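Local coordinates for protein CRISPR-associated endoribonuclease Cse3 (PDB 1WJ9) that is an endoribonuclease that binds and cleaves CRISPR transcripts and retains the mature crRNA, probably as part of the Cascade complex, at residues Arg41-Trp46 against Leu192-Gly197. Residues are numbered along the deposited sequence; the frame is centred on the assembly and turned at random.
Sequences RERLLW and LRRGVG
R43 and L45 of the N-terminal ferredoxin-like (RRM-like) half of this Cas6-family protein meet the C-terminal end of helix 185-194, which belongs to the second half. The contact thus joins the two halves, from the start of edge strand 45-48 and the residues leading into it to the helix end. R43 reaches across. Its CG lies anti to the backbone N (chi1 174°), and the chain then bends at chi2 and chi3, which brings NH1 to the last carbonyl of the helix. CB is 3.8 Å from R193 O. CG comes nearer, 3.2 Å from R193 O. CD packs 3.8 Å from R194 O. At the tip, NH1 donates to R194 O at 3.0 Å, with an N-H...O angle of 149°. R194 O lies in the guanidinium plane, and NH1 meets it on a lone pair in the carbonyl plane. K200 NZ also bonds this carbonyl, so two cationic groups gather at a helix C-terminus, whose dipole probably favours them. E42 OE2 accepts from R43 N and also from L64 N. L45 CD1 packs 3.7 Å from G195 CA, where the chain leaves the helix with positive phi. A water donates to both R43 O and R193 O, 2.9 Å from each.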
ATOM      1  N   ARG A  41      -8.436 -11.245  12.544  1.00 33.31           N
ATOM      2  CA  ARG A  41      -6.988 -11.371  12.691  1.00 33.13           C
ATOM      3  C   ARG A  41      -6.264 -10.913  11.426  1.00 30.49           C
ATOM      4  O   ARG A  41      -5.087 -11.227  11.232  1.00 30.24           O
ATOM      5  CB  ARG A  41      -6.600 -12.826  12.976  1.00 35.89           C
ATOM      6  CG  ARG A  41      -7.504 -13.561  13.958  1.00 39.48           C
ATOM      7  CD  ARG A  41      -6.869 -14.861  14.446  1.00 43.67           C
ATOM      8  NE  ARG A  41      -6.117 -15.561  13.404  1.00 46.84           N
ATOM      9  CZ  ARG A  41      -6.653 -16.162  12.346  1.00 47.35           C
ATOM     10  NH1 ARG A  41      -7.967 -16.164  12.168  1.00 48.96           N
ATOM     11  NH2 ARG A  41      -5.868 -16.740  11.448  1.00 48.12           N
ATOM     12  N   GLU A  42      -6.944 -10.134  10.593  1.00 27.37           N
ATOM     13  CA  GLU A  42      -6.348  -9.698   9.336  1.00 27.67           C
ATOM     14  C   GLU A  42      -6.521  -8.216   9.005  1.00 26.17           C
ATOM     15  O   GLU A  42      -7.466  -7.560   9.442  1.00 26.23           O
ATOM     16  CB  GLU A  42      -6.901 -10.573   8.199  1.00 26.22           C
ATOM     17  CG  GLU A  42      -6.256 -10.384   6.832  1.00 27.09           C
ATOM     18  CD  GLU A  42      -4.766 -10.626   6.850  1.00 23.83           C
ATOM     19  OE1 GLU A  42      -4.336 -11.792   6.756  1.00 24.34           O
ATOM     20  OE2 GLU A  42      -4.020  -9.638   6.956  1.00 24.07           O
ATOM     21  N   ARG A  43      -5.575  -7.706   8.222  1.00 25.28           N
ATOM     22  CA  ARG A  43      -5.556  -6.326   7.770  1.00 23.91           C
ATOM     23  C   ARG A  43      -4.967  -6.383   6.361  1.00 24.16           C
ATOM     24  O   ARG A  43      -3.754  -6.344   6.178  1.00 21.43           O
ATOM     25  CB  ARG A  43      -4.694  -5.464   8.706  1.00 26.51           C
ATOM     26  CG  ARG A  43      -4.475  -4.018   8.243  1.00 28.63           C
ATOM     27  CD  ARG A  43      -5.758  -3.342   7.755  1.00 30.50           C
ATOM     28  NE  ARG A  43      -6.810  -3.262   8.768  1.00 34.39           N
ATOM     29  CZ  ARG A  43      -6.904  -2.313   9.696  1.00 37.53           C
ATOM     30  NH1 ARG A  43      -5.998  -1.342   9.771  1.00 35.62           N
ATOM     31  NH2 ARG A  43      -7.946  -2.301  10.520  1.00 37.88           N
ATOM     32  N   LEU A  44      -5.854  -6.555   5.385  1.00 21.17           N
ATOM     33  CA  LEU A  44      -5.479  -6.657   3.982  1.00 20.41           C
ATOM     34  C   LEU A  44      -5.224  -5.279   3.387  1.00 18.52           C
ATOM     35  O   LEU A  44      -6.118  -4.430   3.345  1.00 18.51           O
ATOM     36  CB  LEU A  44      -6.596  -7.371   3.199  1.00 20.67           C
ATOM     37  CG  LEU A  44      -6.530  -7.317   1.673  1.00 21.06           C
ATOM     38  CD1 LEU A  44      -5.308  -8.080   1.188  1.00 21.37           C
ATOM     39  CD2 LEU A  44      -7.806  -7.903   1.077  1.00 22.58           C
ATOM     40  N   LEU A  45      -3.989  -5.060   2.952  1.00 18.51           N
ATOM     41  CA  LEU A  45      -3.591  -3.799   2.339  1.00 18.03           C
ATOM     42  C   LEU A  45      -2.954  -4.137   0.992  1.00 16.28           C
ATOM     43  O   LEU A  45      -2.293  -5.162   0.855  1.00 17.99           O
ATOM     44  CB  LEU A  45      -2.556  -3.085   3.210  1.00 17.08           C
ATOM     45  CG  LEU A  45      -2.916  -2.747   4.662  1.00 19.50           C
ATOM     46  CD1 LEU A  45      -1.674  -2.212   5.373  1.00 18.93           C
ATOM     47  CD2 LEU A  45      -4.046  -1.727   4.705  1.00 18.97           C
ATOM     48  N   TRP A  46      -3.154  -3.279  -0.000  1.00 16.38           N
ATOM     49  CA  TRP A  46      -2.566  -3.514  -1.313  1.00 16.43           C
ATOM     50  C   TRP A  46      -2.383  -2.226  -2.091  1.00 16.47           C
ATOM     51  O   TRP A  46      -2.896  -1.175  -1.709  1.00 16.98           O
ATOM     52  CB  TRP A  46      -3.419  -4.493  -2.138  1.00 16.53           C
ATOM     53  CG  TRP A  46      -4.867  -4.098  -2.264  1.00 17.15           C
ATOM     54  CD1 TRP A  46      -5.865  -4.370  -1.378  1.00 17.49           C
ATOM     55  CD2 TRP A  46      -5.480  -3.404  -3.359  1.00 17.93           C
ATOM     56  NE1 TRP A  46      -7.068  -3.895  -1.853  1.00 18.35           N
ATOM     57  CE2 TRP A  46      -6.858  -3.298  -3.068  1.00 18.13           C
ATOM     58  CE3 TRP A  46      -4.998  -2.859  -4.560  1.00 18.44           C
ATOM     59  CZ2 TRP A  46      -7.765  -2.672  -3.934  1.00 19.26           C
ATOM     60  CZ3 TRP A  46      -5.900  -2.231  -5.422  1.00 19.22           C
ATOM     61  CH2 TRP A  46      -7.269  -2.145  -5.103  1.00 18.32           C
ATOM     62  N   LEU A 192       3.278  -0.071   9.704  1.00 15.39           N
ATOM     63  CA  LEU A 192       3.415  -0.876   8.494  1.00 17.91           C
ATOM     64  C   LEU A 192       2.301  -1.921   8.439  1.00 16.90           C
ATOM     65  O   LEU A 192       1.723  -2.169   7.384  1.00 17.30           O
ATOM     66  CB  LEU A 192       4.778  -1.575   8.455  1.00 17.29           C
ATOM     67  CG  LEU A 192       6.001  -0.667   8.282  1.00 15.45           C
ATOM     68  CD1 LEU A 192       7.265  -1.502   8.345  1.00 17.19           C
ATOM     69  CD2 LEU A 192       5.904   0.069   6.953  1.00 18.94           C
ATOM     70  N   ARG A 193       2.001  -2.523   9.584  1.00 16.93           N
ATOM     71  CA  ARG A 193       0.955  -3.545   9.669  1.00 18.40           C
ATOM     72  C   ARG A 193      -0.452  -2.973   9.539  1.00 19.36           C
ATOM     73  O   ARG A 193      -1.354  -3.621   9.000  1.00 20.85           O
ATOM     74  CB  ARG A 193       1.044  -4.282  11.010  1.00 21.10           C
ATOM     75  CG  ARG A 193       2.249  -5.198  11.161  1.00 25.77           C
ATOM     76  CD  ARG A 193       2.130  -6.049  12.418  1.00 33.49           C
ATOM     77  NE  ARG A 193       3.008  -5.586  13.490  1.00 43.09           N
ATOM     78  CZ  ARG A 193       2.594  -5.060  14.641  1.00 44.09           C
ATOM     79  NH1 ARG A 193       1.299  -4.917  14.898  1.00 44.13           N
ATOM     80  NH2 ARG A 193       3.487  -4.680  15.541  1.00 45.88           N
ATOM     81  N   ARG A 194      -0.626  -1.764  10.058  1.00 17.89           N
ATOM     82  CA  ARG A 194      -1.912  -1.083  10.079  1.00 20.84           C
ATOM     83  C   ARG A 194      -2.296  -0.343   8.803  1.00 18.74           C
ATOM     84  O   ARG A 194      -3.456  -0.366   8.400  1.00 18.79           O
ATOM     85  CB  ARG A 194      -1.927  -0.108  11.263  1.00 20.10           C
ATOM     86  CG  ARG A 194      -3.252   0.579  11.537  1.00 25.58           C
ATOM     87  CD  ARG A 194      -3.150   1.533  12.736  1.00 25.03           C
ATOM     88  NE  ARG A 194      -2.297   2.695  12.470  1.00 27.29           N
ATOM     89  CZ  ARG A 194      -1.073   2.868  12.970  1.00 27.35           C
ATOM     90  NH1 ARG A 194      -0.540   1.958  13.771  1.00 25.12           N
ATOM     91  NH2 ARG A 194      -0.372   3.950  12.657  1.00 26.95           N
ATOM     92  N   GLY A 195      -1.327   0.320   8.179  1.00 17.50           N
ATOM     93  CA  GLY A 195      -1.623   1.098   6.989  1.00 17.91           C
ATOM     94  C   GLY A 195      -1.768   2.559   7.387  1.00 19.12           C
ATOM     95  O   GLY A 195      -1.986   2.868   8.567  1.00 18.81           O
ATOM     96  N   VAL A 196      -1.690   3.457   6.408  1.00 18.25           N
ATOM     97  CA  VAL A 196      -1.776   4.892   6.665  1.00 19.72           C
ATOM     98  C   VAL A 196      -2.933   5.593   5.949  1.00 21.54           C
ATOM     99  O   VAL A 196      -2.976   5.640   4.720  1.00 19.67           O
ATOM    100  CB  VAL A 196      -0.445   5.585   6.262  1.00 19.69           C
ATOM    101  CG1 VAL A 196      -0.505   7.072   6.562  1.00 20.27           C
ATOM    102  CG2 VAL A 196       0.728   4.939   7.005  1.00 21.36           C
ATOM    103  N   GLY A 197      -3.856   6.155   6.727  1.00 22.53           N
ATOM    104  CA  GLY A 197      -4.984   6.865   6.146  1.00 23.34           C
ATOM    105  C   GLY A 197      -6.155   5.983   5.753  1.00 23.42           C
ATOM    106  O   GLY A 197      -6.048   4.759   5.781  1.00 24.55           O
TER
HETATM  107  O   HOH W   1      -1.056  -5.606   6.885  1.00 18.01           O